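Local structure of glycerol-3-phosphate dehydrogenase [NAD(+)] 1 (Saccharomyces cerevisiae, 4FGW) at residues Gly173-Gly177 / Tyr200-Lys204; Pro34-Val39 / Val63-Gln69; Gly253-Leu258 / Ala315-Thr320. The protein catalyses the NAD-dependent interconversion of dihydroxyacetone phosphate and sn-glycerol 3-phosphate, supporting the glycerol accumulation by which yeast withstands hyperosmotic stress. All coordinates share one frame; numbering follows the deposited sequence.

Contacts 1 and 2 belong to the N-terminal, NAD-binding half of the chain and reach the same mixed sheet, their centres about 18 Å apart and their nearest atoms about 9 Å apart. Contact 2 comes first in sequence and pairs strand 35-40 with its parallel neighbour; contact 1 follows, where strand 175-180 runs beside the loop that leaves antiparallel strand 194-199. Contact 3 comes last, its centre about 42 Å from that of contact 1 and about 47 Å from that of contact 2, across the centre of the chain. Contacts 1 and 2 thus knit the NAD-binding sheet, while contact 3 packs C-terminal helices 235-257 and 310-320, the latter bearing residues that by similarity bind substrate.

Contact 1: Gly173-Gly177 / Tyr200-Lys204; sequences GIQCG and YHIPK
Gln-175, near the beginning of its strand, carries most of this contact, reaching across to the loop that follows strand 194-199. Its CG stands anti to the backbone N (chi1 -167°) and the chain then bends at chi2 (75°), which takes the aliphatic part past the Tyr-200 hydroxyl and the amide onto Pro-203. CG lies 3.5 Å from Tyr-200 OH, with the amide and phenol planes nearly perpendicular. Beyond it, CD of Gln-175 rests 3.6 Å from CB of Pro-203. The amide nitrogen NE2 gives a bent hydrogen bond to the carbonyl O of His-201, 2.9 Å long with an N-H...O angle of 139°, and it approaches tilted from the carbonyl plane. Cys-176 turns its thiol the other way, onto helix 164-172. At Gly-177 the backbones draw together, CA lying 4.3 Å from CA of Tyr-200; N of Gly-177 meets the edge of the tyrosine ring at CD1, 3.8 Å away. This is structural packing at strand ends of the NAD-binding domain's mixed sheet, away from the annotated residues of the active site. One side-chain amide supplies the hydrogen bond to a loop carbonyl, while its carbon chain packs against the tyrosine ring and hydroxyl and the proline ring.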
ATOM      1  N   GLY A 173     -19.186  31.006   0.767  1.00 88.64           N
ATOM      2  CA  GLY A 173     -19.862  30.959   2.066  1.00 90.61           C
ATOM      3  C   GLY A 173     -20.657  29.682   2.283  1.00 91.75           C
ATOM      4  O   GLY A 173     -21.523  29.619   3.161  1.00 93.39           O
ATOM      5  N   ILE A 174     -20.357  28.649   1.489  1.00 84.16           N
ATOM      6  CA  ILE A 174     -21.049  27.357   1.536  1.00 81.09           C
ATOM      7  C   ILE A 174     -20.166  26.256   2.101  1.00 81.75           C
ATOM      8  O   ILE A 174     -18.955  26.281   1.863  1.00 80.02           O
ATOM      9  CB  ILE A 174     -21.655  26.995   0.143  1.00 82.26           C
ATOM     10  CG1 ILE A 174     -20.558  26.816  -0.957  1.00 79.05           C
ATOM     11  CG2 ILE A 174     -22.726  28.037  -0.266  1.00 86.59           C
ATOM     12  CD1 ILE A 174     -21.054  26.288  -2.310  1.00 79.87           C
ATOM     13  N   GLN A 175     -20.762  25.287   2.844  1.00 77.54           N
ATOM     14  CA  GLN A 175     -20.022  24.133   3.385  1.00 73.64           C
ATOM     15  C   GLN A 175     -19.537  23.285   2.210  1.00 73.03           C
ATOM     16  O   GLN A 175     -20.278  23.114   1.239  1.00 72.06           O
ATOM     17  CB  GLN A 175     -20.888  23.299   4.349  1.00 75.28           C
ATOM     18  CG  GLN A 175     -20.096  22.284   5.192  1.00 81.17           C
ATOM     19  CD  GLN A 175     -19.281  22.867   6.336  1.00 98.84           C
ATOM     20  OE1 GLN A 175     -19.302  24.075   6.629  1.00 97.45           O
ATOM     21  NE2 GLN A 175     -18.574  21.995   7.050  1.00 82.82           N
ATOM     22  N   CYS A 176     -18.279  22.816   2.266  1.00 66.93           N
ATOM     23  CA  CYS A 176     -17.693  22.072   1.154  1.00 63.31           C
ATOM     24  C   CYS A 176     -16.774  20.939   1.566  1.00 64.52           C
ATOM     25  O   CYS A 176     -15.772  21.164   2.248  1.00 64.64           O
ATOM     26  CB  CYS A 176     -17.014  23.020   0.166  1.00 63.94           C
ATOM     27  SG  CYS A 176     -16.380  22.218  -1.324  1.00 64.20           S
ATOM     28  N   GLY A 177     -17.123  19.737   1.119  1.00 58.73           N
ATOM     29  CA  GLY A 177     -16.341  18.532   1.345  1.00 56.15           C
ATOM     30  C   GLY A 177     -15.544  18.145   0.116  1.00 59.39           C
ATOM     31  O   GLY A 177     -15.445  18.927  -0.834  1.00 60.44           O
ATOM     32  N   TYR A 200     -16.678  14.897   4.341  1.00 59.74           N
ATOM     33  CA  TYR A 200     -17.525  16.061   4.616  1.00 62.30           C
ATOM     34  C   TYR A 200     -17.727  16.217   6.118  1.00 69.09           C
ATOM     35  O   TYR A 200     -18.128  15.265   6.796  1.00 67.56           O
ATOM     36  CB  TYR A 200     -18.881  15.890   3.899  1.00 63.40           C
ATOM     37  CG  TYR A 200     -19.875  17.015   4.072  1.00 67.69           C
ATOM     38  CD1 TYR A 200     -19.848  18.129   3.237  1.00 70.22           C
ATOM     39  CD2 TYR A 200     -20.906  16.922   5.002  1.00 70.76           C
ATOM     40  CE1 TYR A 200     -20.787  19.151   3.366  1.00 74.07           C
ATOM     41  CE2 TYR A 200     -21.852  17.937   5.139  1.00 74.63           C
ATOM     42  CZ  TYR A 200     -21.786  19.053   4.321  1.00 81.78           C
ATOM     43  OH  TYR A 200     -22.716  20.056   4.460  1.00 85.12           O
ATOM     44  N   HIS A 201     -17.430  17.412   6.636  1.00 69.32           N
ATOM     45  CA  HIS A 201     -17.651  17.732   8.042  1.00 72.63           C
ATOM     46  C   HIS A 201     -19.065  18.266   8.128  1.00 79.03           C
ATOM     47  O   HIS A 201     -19.390  19.242   7.441  1.00 79.67           O
ATOM     48  CB  HIS A 201     -16.662  18.800   8.551  1.00 75.60           C
ATOM     49  CG  HIS A 201     -15.252  18.314   8.685  1.00 77.47           C
ATOM     50  ND1 HIS A 201     -14.247  18.776   7.849  1.00 78.07           N
ATOM     51  CD2 HIS A 201     -14.722  17.421   9.555  1.00 79.18           C
ATOM     52  CE1 HIS A 201     -13.143  18.155   8.235  1.00 76.43           C
ATOM     53  NE2 HIS A 201     -13.380  17.323   9.254  1.00 77.33           N
ATOM     54  N   ILE A 202     -19.921  17.605   8.930  1.00 76.64           N
ATOM     55  CA  ILE A 202     -21.299  18.044   9.139  1.00 79.64           C
ATOM     56  C   ILE A 202     -21.212  19.414   9.832  1.00 88.12           C
ATOM     57  O   ILE A 202     -20.509  19.529  10.840  1.00 88.87           O
ATOM     58  CB  ILE A 202     -22.134  16.989   9.925  1.00 83.35           C
ATOM     59  CG1 ILE A 202     -22.453  15.774   9.039  1.00 79.79           C
ATOM     60  CG2 ILE A 202     -23.431  17.590  10.490  1.00 88.26           C
ATOM     61  CD1 ILE A 202     -21.905  14.534   9.551  1.00 87.99           C
ATOM     62  N   PRO A 203     -21.819  20.476   9.251  1.00 87.51           N
ATOM     63  CA  PRO A 203     -21.686  21.813   9.852  1.00 91.42           C
ATOM     64  C   PRO A 203     -22.610  22.098  11.035  1.00101.29           C
ATOM     65  O   PRO A 203     -23.478  21.291  11.371  1.00101.52           O
ATOM     66  CB  PRO A 203     -21.958  22.751   8.671  1.00 93.17           C
ATOM     67  CG  PRO A 203     -22.876  21.988   7.794  1.00 95.67           C
ATOM     68  CD  PRO A 203     -22.643  20.518   8.023  1.00 88.10           C
ATOM     69  N   LYS A 204     -22.408  23.265  11.666  1.00102.72           N
ATOM     70  CA  LYS A 204     -23.193  23.780  12.791  1.00108.25           C
ATOM     71  C   LYS A 204     -24.590  24.210  12.317  1.00115.73           C
ATOM     72  O   LYS A 204     -25.559  24.120  13.076  1.00118.77           O
ATOM     73  CB  LYS A 204     -22.455  24.950  13.476  1.00114.35           C
ATOM     74  CG  LYS A 204     -21.795  25.959  12.513  1.00130.71           C
ATOM     75  CD  LYS A 204     -20.277  26.118  12.737  1.00139.06           C
ATOM     76  CE  LYS A 204     -19.414  24.983  12.210  1.00141.75           C
ATOM     77  NZ  LYS A 204     -19.296  24.989  10.725  1.00143.19           N
TER

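Contact 2: Pro34-Val39 / Val63-Gln69; sequences PFKVTV and VFAPIVQ
Phe-35 and Phe-64 sit side by side in a parallel pairing in the Rossmann-type NAD-binding fold, Phe-64 coming from the short, weakly bonded strand 64-65. N of Phe-35 bonds to O of Val-63 (2.8 Å), and O of Phe-35 accepts from N of Ala-65. The chain bends sharply at Pro-66, and pairing resumes with Gln-69, whose N donates to O of Val-37 (3.2 Å) and whose O receives N of Val-39 (2.8 Å); here strand 35-40, helix 44-59 and strand 67-71 form a beta-alpha-beta unit. Axes of strands 35-39 and 67-69 are 4.9 Å apart and splayed by 34°. On one face, CD1 of Phe-64 meets CB of Phe-35 at 3.8 Å and CG2 of Val-37 at 4.1 Å; helices 44-59 and 215-222 cover this apolar cluster. Val-39 also reaches Gly-46, which by similarity binds NAD(+). The other face carries Thr-38 and Gln-69, lying alongside each other. OG1 of Thr-38 bonds to the Ser-114 carbonyl, and OE1 of Gln-69 accepts from Asn-108 ND2. A valine in place of Thr-38 would probably leave the Ser-114 carbonyl without this partner. With OG1 beside the backbone N (chi1 -63°), the hydroxyl oxygen of Thr-38 lies 3.6 Å from CB of Gln-69.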
ATOM      1  N   PRO A  34     -37.045  17.317  -1.840  1.00109.53           N
ATOM      2  CA  PRO A  34     -35.920  16.463  -2.285  1.00103.60           C
ATOM      3  C   PRO A  34     -34.729  17.313  -2.723  1.00102.48           C
ATOM      4  O   PRO A  34     -34.897  18.497  -3.033  1.00104.05           O
ATOM      5  CB  PRO A  34     -36.506  15.651  -3.453  1.00106.46           C
ATOM      6  CG  PRO A  34     -37.974  16.033  -3.528  1.00117.18           C
ATOM      7  CD  PRO A  34     -38.098  17.365  -2.872  1.00114.69           C
ATOM      8  N   PHE A  35     -33.527  16.723  -2.721  1.00 93.39           N
ATOM      9  CA  PHE A  35     -32.302  17.447  -3.064  1.00 89.64           C
ATOM     10  C   PHE A  35     -32.004  17.557  -4.554  1.00 92.07           C
ATOM     11  O   PHE A  35     -31.833  16.545  -5.236  1.00 89.55           O
ATOM     12  CB  PHE A  35     -31.091  16.912  -2.281  1.00 87.05           C
ATOM     13  CG  PHE A  35     -31.246  16.928  -0.777  1.00 89.64           C
ATOM     14  CD1 PHE A  35     -31.360  18.131  -0.082  1.00 94.94           C
ATOM     15  CD2 PHE A  35     -31.262  15.742  -0.052  1.00 90.38           C
ATOM     16  CE1 PHE A  35     -31.514  18.144   1.309  1.00 97.26           C
ATOM     17  CE2 PHE A  35     -31.412  15.755   1.341  1.00 94.80           C
ATOM     18  CZ  PHE A  35     -31.534  16.956   2.012  1.00 95.59           C
ATOM     19  N   LYS A  36     -31.944  18.802  -5.054  1.00 90.27           N
ATOM     20  CA  LYS A  36     -31.615  19.111  -6.444  1.00 88.94           C
ATOM     21  C   LYS A  36     -30.086  19.152  -6.550  1.00 86.41           C
ATOM     22  O   LYS A  36     -29.437  19.851  -5.767  1.00 84.78           O
ATOM     23  CB  LYS A  36     -32.244  20.447  -6.856  1.00 95.00           C
ATOM     24  CG  LYS A  36     -32.751  20.467  -8.295  1.00109.35           C
ATOM     25  CD  LYS A  36     -33.646  21.676  -8.578  1.00122.52           C
ATOM     26  CE  LYS A  36     -35.114  21.390  -8.356  1.00137.56           C
ATOM     27  NZ  LYS A  36     -35.961  22.561  -8.705  1.00153.07           N
ATOM     28  N   VAL A  37     -29.510  18.358  -7.470  1.00 79.63           N
ATOM     29  CA  VAL A  37     -28.051  18.262  -7.633  1.00 75.10           C
ATOM     30  C   VAL A  37     -27.564  18.870  -8.955  1.00 78.08           C
ATOM     31  O   VAL A  37     -28.129  18.592 -10.015  1.00 79.87           O
ATOM     32  CB  VAL A  37     -27.506  16.814  -7.427  1.00 75.89           C
ATOM     33  CG1 VAL A  37     -26.007  16.823  -7.114  1.00 72.19           C
ATOM     34  CG2 VAL A  37     -28.267  16.068  -6.331  1.00 76.51           C
ATOM     35  N   THR A  38     -26.504  19.693  -8.879  1.00 71.87           N
ATOM     36  CA  THR A  38     -25.848  20.314 -10.029  1.00 70.67           C
ATOM     37  C   THR A  38     -24.347  20.019 -10.000  1.00 69.76           C
ATOM     38  O   THR A  38     -23.703  20.139  -8.956  1.00 65.99           O
ATOM     39  CB  THR A  38     -26.170  21.821 -10.125  1.00 81.04           C
ATOM     40  OG1 THR A  38     -27.577  21.990 -10.320  1.00 87.32           O
ATOM     41  CG2 THR A  38     -25.411  22.528 -11.254  1.00 76.38           C
ATOM     42  N   VAL A  39     -23.803  19.640 -11.161  1.00 67.14           N
ATOM     43  CA  VAL A  39     -22.382  19.366 -11.355  1.00 64.17           C
ATOM     44  C   VAL A  39     -21.779  20.507 -12.189  1.00 69.99           C
ATOM     45  O   VAL A  39     -22.247  20.777 -13.300  1.00 70.82           O
ATOM     46  CB  VAL A  39     -22.136  17.970 -11.995  1.00 65.92           C
ATOM     47  CG1 VAL A  39     -20.643  17.707 -12.215  1.00 63.00           C
ATOM     48  CG2 VAL A  39     -22.751  16.866 -11.147  1.00 64.48           C
ATOM     49  N   VAL A  63     -35.351  11.022  -1.926  1.00 90.41           N
ATOM     50  CA  VAL A  63     -34.185  11.746  -1.401  1.00 86.51           C
ATOM     51  C   VAL A  63     -33.727  12.861  -2.352  1.00 89.02           C
ATOM     52  O   VAL A  63     -33.527  13.993  -1.909  1.00 90.18           O
ATOM     53  CB  VAL A  63     -33.025  10.784  -1.023  1.00 85.43           C
ATOM     54  CG1 VAL A  63     -31.845  11.542  -0.417  1.00 81.98           C
ATOM     55  CG2 VAL A  63     -33.502   9.694  -0.064  1.00 86.79           C
ATOM     56  N   PHE A  64     -33.556  12.543  -3.645  1.00 82.46           N
ATOM     57  CA  PHE A  64     -33.086  13.512  -4.631  1.00 80.35           C
ATOM     58  C   PHE A  64     -34.095  13.815  -5.720  1.00 88.11           C
ATOM     59  O   PHE A  64     -34.876  12.938  -6.102  1.00 89.91           O
ATOM     60  CB  PHE A  64     -31.761  13.041  -5.268  1.00 76.81           C
ATOM     61  CG  PHE A  64     -30.698  12.587  -4.297  1.00 73.55           C
ATOM     62  CD1 PHE A  64     -29.958  13.513  -3.568  1.00 74.23           C
ATOM     63  CD2 PHE A  64     -30.432  11.237  -4.116  1.00 73.29           C
ATOM     64  CE1 PHE A  64     -28.981  13.093  -2.665  1.00 71.91           C
ATOM     65  CE2 PHE A  64     -29.453  10.815  -3.211  1.00 72.63           C
ATOM     66  CZ  PHE A  64     -28.734  11.746  -2.492  1.00 69.48           C
ATOM     67  N   ALA A  65     -34.034  15.047  -6.260  1.00 86.38           N
ATOM     68  CA  ALA A  65     -34.873  15.520  -7.369  1.00 90.26           C
ATOM     69  C   ALA A  65     -34.550  14.670  -8.619  1.00 93.60           C
ATOM     70  O   ALA A  65     -33.426  14.172  -8.722  1.00 88.99           O
ATOM     71  CB  ALA A  65     -34.609  16.995  -7.641  1.00 91.42           C
ATOM     72  N   PRO A  66     -35.514  14.426  -9.540  1.00 94.03           N
ATOM     73  CA  PRO A  66     -35.229  13.529 -10.678  1.00 92.83           C
ATOM     74  C   PRO A  66     -34.111  13.958 -11.623  1.00 93.56           C
ATOM     75  O   PRO A  66     -33.314  13.117 -12.022  1.00 89.59           O
ATOM     76  CB  PRO A  66     -36.581  13.428 -11.403  1.00100.02           C
ATOM     77  CG  PRO A  66     -37.591  13.858 -10.406  1.00107.30           C
ATOM     78  CD  PRO A  66     -36.915  14.893  -9.574  1.00100.36           C
ATOM     79  N   ILE A  67     -34.054  15.258 -11.962  1.00 92.42           N
ATOM     80  CA  ILE A  67     -33.116  15.853 -12.919  1.00 90.74           C
ATOM     81  C   ILE A  67     -31.829  16.361 -12.267  1.00 91.45           C
ATOM     82  O   ILE A  67     -31.877  17.025 -11.229  1.00 91.20           O
ATOM     83  CB  ILE A  67     -33.814  16.973 -13.754  1.00 98.16           C
ATOM     84  CG1 ILE A  67     -35.255  16.601 -14.144  1.00103.88           C
ATOM     85  CG2 ILE A  67     -33.001  17.370 -14.983  1.00 97.84           C
ATOM     86  CD1 ILE A  67     -36.322  17.426 -13.417  1.00117.82           C
ATOM     87  N   VAL A  68     -30.701  16.071 -12.908  1.00 85.15           N
ATOM     88  CA  VAL A  68     -29.404  16.598 -12.498  1.00 80.81           C
ATOM     89  C   VAL A  68     -28.890  17.487 -13.596  1.00 84.49           C
ATOM     90  O   VAL A  68     -28.854  17.091 -14.748  1.00 85.15           O
ATOM     91  CB  VAL A  68     -28.354  15.486 -12.227  1.00 80.61           C
ATOM     92  CG1 VAL A  68     -26.966  16.063 -12.182  1.00 76.95           C
ATOM     93  CG2 VAL A  68     -28.646  14.784 -10.944  1.00 79.81           C
ATOM     94  N   GLN A  69     -28.509  18.696 -13.213  1.00 79.87           N
ATOM     95  CA  GLN A  69     -27.999  19.721 -14.117  1.00 79.78           C
ATOM     96  C   GLN A  69     -26.466  19.662 -14.171  1.00 79.47           C
ATOM     97  O   GLN A  69     -25.817  19.436 -13.149  1.00 76.47           O
ATOM     98  CB  GLN A  69     -28.465  21.105 -13.663  1.00 83.63           C
ATOM     99  CG  GLN A  69     -28.722  22.069 -14.821  1.00 98.57           C
ATOM    100  CD  GLN A  69     -30.045  21.902 -15.550  1.00109.39           C
ATOM    101  OE1 GLN A  69     -30.222  22.408 -16.661  1.00105.17           O
ATOM    102  NE2 GLN A  69     -31.012  21.216 -14.948  1.00 95.58           N
TER

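Contact 3: Gly253-Leu258 / Ala315-Thr320; sequences GFVEGL and ARLMAT
Glu-256 and Arg-316 form a salt bridge between helix 235-257 and helix 310-320 of the helical C-terminal domain, whose axes come within 6.9 Å here and cross at -41°. The guanidinium grips the carboxylate side-on with two nitrogens directed at one oxygen: Glu-256 OE1 accepts from Arg-316 NE at 2.8 Å and from NH2 at 2.9 Å. Carboxylate and guanidinium are nearly coplanar, 13° apart, and OE1 lies in the guanidinium plane at its edge. An extended glutamate and a bend of the arginine at chi3 (-82°) bring the two groups level. The second carboxylate oxygen, OE2, has a weak hydrogen bond from Ser-265 OG.

The backbone carbonyls facing the contact are satisfied within their own helices. O of Gly-253 takes the N-H of Gly-257 and is approached by CA of Arg-316 in a C-H...O contact of 3.3 Å. O of Phe-254 receives N of Leu-258, with CB of Ala-319 packed 3.5 Å from that oxygen. O of Arg-316 alone accepts twice, from N and OG1 of Thr-320, the hydroxyl coming from above the carbonyl plane.

Gly-253 and Gly-257 face Ala-315 and Ala-319, and a CB on either glycine would clash with the opposing alanine CB. Beside them, Phe-254 CE2 touches Ala-315 CB at 3.6 Å, while Met-318 SD lies at the ring edge, a Met-aromatic contact. Helix 310-320 also carries Arg-310 and Asn-311, substrate-binding by similarity. Glycine facing alanine thus permits the close helix spacing, and an ion pair in which NE and NH2 share one carboxylate oxygen, probably favouring the ionised carboxylate, ties the helices together at its margin.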
ATOM      1  N   GLY A 253       9.676   5.429  -9.271  1.00 54.96           N
ATOM      2  CA  GLY A 253      10.168   5.393 -10.643  1.00 56.31           C
ATOM      3  C   GLY A 253      11.679   5.379 -10.701  1.00 63.19           C
ATOM      4  O   GLY A 253      12.261   4.562 -11.425  1.00 64.10           O
ATOM      5  N   PHE A 254      12.326   6.250  -9.885  1.00 60.84           N
ATOM      6  CA  PHE A 254      13.784   6.333  -9.776  1.00 64.15           C
ATOM      7  C   PHE A 254      14.343   4.972  -9.402  1.00 69.03           C
ATOM      8  O   PHE A 254      15.230   4.446 -10.075  1.00 71.46           O
ATOM      9  CB  PHE A 254      14.204   7.365  -8.707  1.00 67.39           C
ATOM     10  CG  PHE A 254      13.833   8.807  -8.964  1.00 69.75           C
ATOM     11  CD1 PHE A 254      13.634   9.688  -7.907  1.00 73.05           C
ATOM     12  CD2 PHE A 254      13.694   9.289 -10.260  1.00 72.73           C
ATOM     13  CE1 PHE A 254      13.287  11.021  -8.143  1.00 75.16           C
ATOM     14  CE2 PHE A 254      13.346  10.617 -10.494  1.00 76.70           C
ATOM     15  CZ  PHE A 254      13.146  11.477  -9.435  1.00 75.20           C
ATOM     16  N   VAL A 255      13.768   4.386  -8.361  1.00 63.30           N
ATOM     17  CA  VAL A 255      14.146   3.102  -7.800  1.00 63.29           C
ATOM     18  C   VAL A 255      13.901   1.904  -8.755  1.00 67.12           C
ATOM     19  O   VAL A 255      14.744   1.005  -8.826  1.00 68.81           O
ATOM     20  CB  VAL A 255      13.514   3.017  -6.394  1.00 65.20           C
ATOM     21  CG1 VAL A 255      12.607   1.809  -6.204  1.00 62.37           C
ATOM     22  CG2 VAL A 255      14.567   3.129  -5.314  1.00 67.12           C
ATOM     23  N   GLU A 256      12.796   1.939  -9.529  1.00 61.55           N
ATOM     24  CA  GLU A 256      12.449   0.925 -10.532  1.00 60.74           C
ATOM     25  C   GLU A 256      13.419   1.002 -11.721  1.00 69.38           C
ATOM     26  O   GLU A 256      14.006  -0.017 -12.089  1.00 70.76           O
ATOM     27  CB  GLU A 256      11.006   1.113 -11.018  1.00 59.13           C
ATOM     28  CG  GLU A 256       9.961   0.531 -10.080  1.00 65.18           C
ATOM     29  CD  GLU A 256       8.515   0.654 -10.526  1.00 80.12           C
ATOM     30  OE1 GLU A 256       8.270   1.146 -11.651  1.00 77.32           O
ATOM     31  OE2 GLU A 256       7.622   0.267  -9.739  1.00 75.16           O
ATOM     32  N   GLY A 257      13.597   2.214 -12.267  1.00 67.58           N
ATOM     33  CA  GLY A 257      14.480   2.514 -13.389  1.00 70.90           C
ATOM     34  C   GLY A 257      15.930   2.143 -13.154  1.00 78.71           C
ATOM     35  O   GLY A 257      16.647   1.819 -14.105  1.00 81.18           O
ATOM     36  N   LEU A 258      16.369   2.182 -11.875  1.00 75.94           N
ATOM     37  CA  LEU A 258      17.711   1.793 -11.435  1.00 79.09           C
ATOM     38  C   LEU A 258      17.848   0.256 -11.414  1.00 83.52           C
ATOM     39  O   LEU A 258      18.958  -0.259 -11.256  1.00 86.65           O
ATOM     40  CB  LEU A 258      18.005   2.362 -10.033  1.00 79.48           C
ATOM     41  CG  LEU A 258      18.458   3.823  -9.931  1.00 87.15           C
ATOM     42  CD1 LEU A 258      18.359   4.318  -8.500  1.00 87.00           C
ATOM     43  CD2 LEU A 258      19.884   4.006 -10.427  1.00 94.73           C
ATOM     44  N   ALA A 315       9.984   9.424 -14.077  1.00 66.33           N
ATOM     45  CA  ALA A 315      11.020   9.112 -13.101  1.00 66.13           C
ATOM     46  C   ALA A 315      11.828   7.873 -13.486  1.00 69.37           C
ATOM     47  O   ALA A 315      13.044   7.847 -13.290  1.00 71.93           O
ATOM     48  CB  ALA A 315      10.387   8.925 -11.742  1.00 64.11           C
ATOM     49  N   ARG A 316      11.146   6.858 -14.045  1.00 63.53           N
ATOM     50  CA  ARG A 316      11.724   5.599 -14.520  1.00 64.05           C
ATOM     51  C   ARG A 316      12.673   5.870 -15.706  1.00 71.90           C
ATOM     52  O   ARG A 316      13.775   5.318 -15.747  1.00 72.51           O
ATOM     53  CB  ARG A 316      10.592   4.638 -14.924  1.00 61.17           C
ATOM     54  CG  ARG A 316      10.898   3.183 -14.666  1.00 70.61           C
ATOM     55  CD  ARG A 316       9.789   2.288 -15.178  1.00 77.74           C
ATOM     56  NE  ARG A 316       8.667   2.181 -14.243  1.00 80.47           N
ATOM     57  CZ  ARG A 316       7.393   2.386 -14.569  1.00 90.60           C
ATOM     58  NH1 ARG A 316       7.064   2.731 -15.810  1.00 77.13           N
ATOM     59  NH2 ARG A 316       6.438   2.249 -13.657  1.00 71.10           N
ATOM     60  N   LEU A 317      12.259   6.752 -16.642  1.00 70.91           N
ATOM     61  CA  LEU A 317      13.061   7.134 -17.803  1.00 74.84           C
ATOM     62  C   LEU A 317      14.279   7.953 -17.376  1.00 82.46           C
ATOM     63  O   LEU A 317      15.363   7.723 -17.912  1.00 85.59           O
ATOM     64  CB  LEU A 317      12.222   7.862 -18.871  1.00 75.32           C
ATOM     65  CG  LEU A 317      12.926   8.153 -20.215  1.00 84.27           C
ATOM     66  CD1 LEU A 317      13.337   6.867 -20.947  1.00 84.82           C
ATOM     67  CD2 LEU A 317      12.065   9.010 -21.102  1.00 87.56           C
ATOM     68  N   MET A 318      14.116   8.857 -16.374  1.00 78.15           N
ATOM     69  CA  MET A 318      15.202   9.670 -15.803  1.00 81.01           C
ATOM     70  C   MET A 318      16.342   8.757 -15.324  1.00 87.63           C
ATOM     71  O   MET A 318      17.514   9.075 -15.513  1.00 91.40           O
ATOM     72  CB  MET A 318      14.688  10.490 -14.612  1.00 81.39           C
ATOM     73  CG  MET A 318      14.010  11.778 -14.983  1.00 85.00           C
ATOM     74  SD  MET A 318      13.175  12.515 -13.552  1.00 86.63           S
ATOM     75  CE  MET A 318      14.562  13.167 -12.639  1.00 87.00           C
ATOM     76  N   ALA A 319      15.982   7.618 -14.717  1.00 82.53           N
ATOM     77  CA  ALA A 319      16.921   6.615 -14.218  1.00 83.70           C
ATOM     78  C   ALA A 319      17.518   5.777 -15.368  1.00 90.23           C
ATOM     79  O   ALA A 319      18.717   5.493 -15.356  1.00 92.65           O
ATOM     80  CB  ALA A 319      16.220   5.720 -13.209  1.00 80.43           C
ATOM     81  N   THR A 320      16.677   5.406 -16.362  1.00 86.24           N
ATOM     82  CA  THR A 320      17.029   4.616 -17.549  1.00 88.46           C
ATOM     83  C   THR A 320      18.025   5.363 -18.460  1.00 97.26           C
ATOM     84  O   THR A 320      19.077   4.816 -18.798  1.00 99.46           O
ATOM     85  CB  THR A 320      15.729   4.182 -18.280  1.00 96.20           C
ATOM     86  OG1 THR A 320      15.104   3.138 -17.533  1.00 91.53           O
ATOM     87  CG2 THR A 320      15.964   3.705 -19.716  1.00100.45           C
TER